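PDB 7CDH: isoaspartyl dipeptidase from Fervidobacterium islandicum, which probably hydrolyses isoaspartyl (beta-aspartyl) dipeptides as a zinc-dependent M38 metallopeptidase of the amidohydrolase family, consistent with a part in protein repair. Local coordinates for residues 98-101 with 102-106; 310-313 with 314-318. All coordinates share one frame; numbering follows the deposited sequence.

Contact 1 of 2, residues 98-101 with 102-106; sequences GTDG and ITRSL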
loop_
_atom_site.group_PDB
_atom_site.type_symbol
_atom_site.label_atom_id
_atom_site.label_comp_id
_atom_site.label_asym_id
_atom_site.label_seq_id
_atom_site.Cartn_x
_atom_site.Cartn_y
_atom_site.Cartn_z
ATOM N N GLY A 98 -17.229 5.507 -19.719
ATOM C CA GLY A 98 -16.635 5.979 -20.977
ATOM C C GLY A 98 -15.360 6.748 -20.739
ATOM O O GLY A 98 -14.546 6.314 -19.967
ATOM N N THR A 99 -15.170 7.853 -21.434
ATOM C CA THR A 99 -13.938 8.672 -21.340
ATOM C C THR A 99 -13.574 8.937 -19.884
ATOM O O THR A 99 -12.414 8.758 -19.555
ATOM C CB THR A 99 -14.108 9.984 -22.091
ATOM O OG1 THR A 99 -14.690 9.597 -23.336
ATOM C CG2 THR A 99 -12.787 10.683 -22.286
ATOM N N ASP A 100 -14.543 9.327 -19.059
ATOM C CA ASP A 100 -14.298 9.776 -17.672
ATOM C C ASP A 100 -14.426 8.576 -16.715
ATOM O O ASP A 100 -15.577 8.228 -16.319
ATOM C CB ASP A 100 -15.225 10.932 -17.298
ATOM C CG ASP A 100 -14.973 11.498 -15.911
ATOM O OD1 ASP A 100 -14.032 11.019 -15.243
ATOM O OD2 ASP A 100 -15.669 12.448 -15.534
ATOM N N GLY A 101 -13.272 8.040 -16.286
ATOM C CA GLY A 101 -13.138 7.046 -15.201
ATOM C C GLY A 101 -12.729 7.659 -13.874
ATOM O O GLY A 101 -12.426 6.869 -12.996
ATOM N N ILE A 102 -12.720 8.995 -13.741
ATOM C CA ILE A 102 -12.272 9.753 -12.523
ATOM C C ILE A 102 -13.503 10.172 -11.724
ATOM O O ILE A 102 -13.534 9.878 -10.512
ATOM C CB ILE A 102 -11.458 11.016 -12.862
ATOM C CG1 ILE A 102 -10.261 10.726 -13.769
ATOM C CG2 ILE A 102 -11.006 11.719 -11.596
ATOM C CD1 ILE A 102 -9.206 9.899 -13.101
ATOM N N THR A 103 -14.435 10.878 -12.376
ATOM C CA THR A 103 -15.585 11.549 -11.719
ATOM C C THR A 103 -16.797 10.645 -11.836
ATOM O O THR A 103 -17.802 10.909 -11.169
ATOM C CB THR A 103 -15.907 12.958 -12.259
ATOM O OG1 THR A 103 -16.727 12.871 -13.419
ATOM C CG2 THR A 103 -14.705 13.803 -12.610
ATOM N N ARG A 104 -16.721 9.634 -12.682
ATOM C CA ARG A 104 -17.753 8.573 -12.747
ATOM C C ARG A 104 -17.153 7.325 -12.103
ATOM O O ARG A 104 -16.100 6.917 -12.531
ATOM C CB ARG A 104 -18.150 8.323 -14.198
ATOM C CG ARG A 104 -18.474 9.578 -14.985
ATOM C CD ARG A 104 -19.806 10.146 -14.557
ATOM N NE ARG A 104 -20.315 10.999 -15.608
ATOM C CZ ARG A 104 -21.482 11.613 -15.574
ATOM N NH1 ARG A 104 -22.254 11.489 -14.508
ATOM N NH2 ARG A 104 -21.851 12.354 -16.606
ATOM N N SER A 105 -17.775 6.809 -11.060
ATOM C CA SER A 105 -17.292 5.681 -10.246
ATOM C C SER A 105 -17.985 4.379 -10.680
ATOM O O SER A 105 -19.163 4.392 -11.091
ATOM C CB SER A 105 -17.507 6.016 -8.777
ATOM O OG SER A 105 -18.650 5.400 -8.240
ATOM N N LEU A 106 -17.282 3.268 -10.542
ATOM C CA LEU A 106 -17.852 1.931 -10.787
ATOM C C LEU A 106 -18.966 1.662 -9.778
ATOM O O LEU A 106 -19.960 1.011 -10.153
ATOM C CB LEU A 106 -16.730 0.897 -10.704
ATOM C CG LEU A 106 -15.809 0.863 -11.920
ATOM C CD1 LEU A 106 -14.695 -0.136 -11.689
ATOM C CD2 LEU A 106 -16.593 0.512 -13.176
HETATM O O HOH W 1 -18.401 12.317 -17.360
HETATM O O HOH W 2 -13.946 5.144 -11.946
#
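Asp100 turns its carboxylate forward to the amides of Ile102 and Thr103 in an Asx turn, a common way of fixing a loop, here the one joining strand 90-95 to helix 106-118 of the TIM-barrel amidohydrolase fold. The chi1 of -177° sets CG opposite the backbone nitrogen and carries OD1 to both amides. Ile102 N, 2.8 Å from Asp100 OD1, meets that oxygen nearly in line with its C-O bond. Thr103 N, 2.9 Å from Asp100 OD1, arrives on the syn side, 33° out of the carboxylate plane. Its bond is almost straight, the N-H...OD1 angle being 174°. Both donors come from the same face. The Thr103 side chain crosses that of Asp100 at about a right angle, and its hydroxyl is bonded to Arg76. With an alanine here the amides of Ile102 and Thr103 would probably lose their shared acceptor, and the turn would be freer to open. Outside the turn, Ile185 and Met142 of a second subunit pack on Asp100 and Ile102. Arg104 lays CB 3.3 Å from Asp100 O, while its NH2 bonds to Gly67 O and Thr77 O; nearer the backbone, Arg104 NE donates to a water 2.9 Å away.

Contact 2 of 2, residues 310-313 with 314-318; sequences VWYT and IRKVL
Arg315 passes obliquely over a face of Trp311, one helical turn earlier, and tracing it outward gives a worked example of i to i+4 packing. Its CB sits beside two carbonyls, 3.5 Å from both Trp311 O and Tyr312 O. The next carbon, CG, is placed over the indole: chi1 of -77° turns it away from its own carbonyl carbon, and it stands over the five-membered ring, 4.2 Å from the centroid, in a CH-pi contact. CD moves on toward the nitrogen of the indole, 3.6 Å from Trp311 NE1. Then the chain bends at chi3, and the guanidinium leaves the ring with its plane 52° from that of the indole; NE makes a weak hydrogen bond to a glycerol, probably from the crystallisation liquor, and NH1 a salt bridge with Glu363, while Trp311 NE1 is bonded to Phe362 O. Ile314 crosses the same indole at about a right angle, with its CG2 3.7 Å from Trp311 CZ3. The methylenes of Lys316 lie by the next ring: CG stands over one face of Tyr312, toward the rim, and CE comes 3.5 Å from Tyr312 OH. Beneath these side chains run the backbone bonds, such as Arg315 N to Trp311 O at 3.0 Å. Trp311 also rests on Leu54 and Leu57 of strand 51-59, the arrangement of an outer helix laid against a strand of a TIM barrel.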
loop_
_atom_site.group_PDB
_atom_site.type_symbol
_atom_site.label_atom_id
_atom_site.label_comp_id
_atom_site.label_asym_id
_atom_site.label_seq_id
_atom_site.Cartn_x
_atom_site.Cartn_y
_atom_site.Cartn_z
ATOM N N VAL A 310 -32.843 2.581 -30.531
ATOM C CA VAL A 310 -32.786 1.143 -30.886
ATOM C C VAL A 310 -34.013 0.807 -31.752
ATOM O O VAL A 310 -33.855 0.225 -32.855
ATOM C CB VAL A 310 -32.669 0.249 -29.646
ATOM C CG1 VAL A 310 -33.040 -1.187 -29.976
ATOM C CG2 VAL A 310 -31.257 0.307 -29.069
ATOM N N TRP A 311 -35.197 1.159 -31.280
ATOM C CA TRP A 311 -36.452 0.848 -31.992
ATOM C C TRP A 311 -36.543 1.745 -33.231
ATOM O O TRP A 311 -37.006 1.288 -34.300
ATOM C CB TRP A 311 -37.638 0.990 -31.047
ATOM C CG TRP A 311 -38.938 0.625 -31.678
ATOM C CD1 TRP A 311 -40.008 1.448 -31.843
ATOM C CD2 TRP A 311 -39.291 -0.636 -32.266
ATOM N NE1 TRP A 311 -41.018 0.776 -32.452
ATOM C CE2 TRP A 311 -40.616 -0.507 -32.718
ATOM C CE3 TRP A 311 -38.643 -1.866 -32.414
ATOM C CZ2 TRP A 311 -41.301 -1.558 -33.333
ATOM C CZ3 TRP A 311 -39.307 -2.897 -33.036
ATOM C CH2 TRP A 311 -40.620 -2.745 -33.488
ATOM N N TYR A 312 -36.034 2.958 -33.132
ATOM C CA TYR A 312 -35.957 3.875 -34.286
ATOM C C TYR A 312 -35.177 3.187 -35.414
ATOM O O TYR A 312 -35.624 3.267 -36.578
ATOM C CB TYR A 312 -35.324 5.199 -33.866
ATOM C CG TYR A 312 -35.230 6.224 -34.967
ATOM C CD1 TYR A 312 -36.328 6.963 -35.367
ATOM C CD2 TYR A 312 -34.041 6.447 -35.618
ATOM C CE1 TYR A 312 -36.232 7.916 -36.367
ATOM C CE2 TYR A 312 -33.926 7.380 -36.626
ATOM C CZ TYR A 312 -35.025 8.122 -36.998
ATOM O OH TYR A 312 -34.879 9.040 -37.990
ATOM N N THR A 313 -34.028 2.593 -35.086
ATOM C CA THR A 313 -33.066 2.024 -36.075
ATOM C C THR A 313 -33.713 0.776 -36.693
ATOM O O THR A 313 -33.693 0.673 -37.897
ATOM C CB THR A 313 -31.657 1.815 -35.492
ATOM O OG1 THR A 313 -31.124 3.112 -35.177
ATOM C CG2 THR A 313 -30.704 1.121 -36.445
ATOM N N ILE A 314 -34.375 -0.052 -35.901
ATOM C CA ILE A 314 -35.132 -1.230 -36.396
ATOM C C ILE A 314 -36.215 -0.768 -37.400
ATOM O O ILE A 314 -36.339 -1.389 -38.480
ATOM C CB ILE A 314 -35.703 -2.018 -35.215
ATOM C CG1 ILE A 314 -34.588 -2.700 -34.426
ATOM C CG2 ILE A 314 -36.752 -3.027 -35.675
ATOM C CD1 ILE A 314 -35.042 -3.198 -33.073
ATOM N N ARG A 315 -36.951 0.291 -37.085
ATOM C CA ARG A 315 -38.008 0.842 -37.962
ATOM C C ARG A 315 -37.377 1.354 -39.265
ATOM O O ARG A 315 -38.006 1.169 -40.324
ATOM C CB ARG A 315 -38.807 1.928 -37.247
ATOM C CG ARG A 315 -39.813 1.370 -36.256
ATOM C CD ARG A 315 -40.687 2.443 -35.667
ATOM N NE ARG A 315 -41.666 2.865 -36.654
ATOM C CZ ARG A 315 -42.727 3.643 -36.408
ATOM N NH1 ARG A 315 -42.957 4.104 -35.191
ATOM N NH2 ARG A 315 -43.561 3.950 -37.393
ATOM N N LYS A 316 -36.172 1.922 -39.241
ATOM C CA LYS A 316 -35.555 2.426 -40.493
ATOM C C LYS A 316 -35.136 1.255 -41.386
ATOM O O LYS A 316 -35.150 1.421 -42.619
ATOM C CB LYS A 316 -34.379 3.367 -40.229
ATOM C CG LYS A 316 -34.763 4.788 -39.838
ATOM C CD LYS A 316 -35.814 5.444 -40.702
ATOM C CE LYS A 316 -35.741 6.959 -40.650
ATOM N NZ LYS A 316 -37.073 7.602 -40.779
ATOM N N VAL A 317 -34.781 0.110 -40.811
ATOM C CA VAL A 317 -34.332 -1.065 -41.611
ATOM C C VAL A 317 -35.572 -1.736 -42.249
ATOM O O VAL A 317 -35.511 -2.071 -43.441
ATOM C CB VAL A 317 -33.460 -2.018 -40.771
ATOM C CG1 VAL A 317 -33.000 -3.239 -41.582
ATOM C CG2 VAL A 317 -32.250 -1.288 -40.217
ATOM N N LEU A 318 -36.689 -1.823 -41.526
ATOM C CA LEU A 318 -37.954 -2.388 -42.034
ATOM C C LEU A 318 -38.368 -1.635 -43.308
ATOM O O LEU A 318 -38.710 -2.305 -44.302
ATOM C CB LEU A 318 -39.031 -2.280 -40.957
ATOM C CG LEU A 318 -38.848 -3.165 -39.732
ATOM C CD1 LEU A 318 -40.002 -2.967 -38.754
ATOM C CD2 LEU A 318 -38.682 -4.629 -40.115
#

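Contacts 1 and 2 are both local, yet they hold different elements of one amidohydrolase domain, with centres about 31 Å apart. Contact 1 is largely buried loop chemistry: a carboxylate gathers backbone donors where regular structure is absent, and side chains of two other subunits pack against it. In contact 2 backbone i to i+4 bonds run along the helix, carbon atoms pack on the rings, and the polar tips turn to partners elsewhere. It has a buried side, Val310, Trp311, Thr313, Ile314 and Val317, covered from within the chain, and a partly exposed one, Tyr312, Arg315 and Lys316. Neither supplies a zinc ligand, although the side chains of Asp100 and Val310 lie about 11 and 13 Å from a zinc ion.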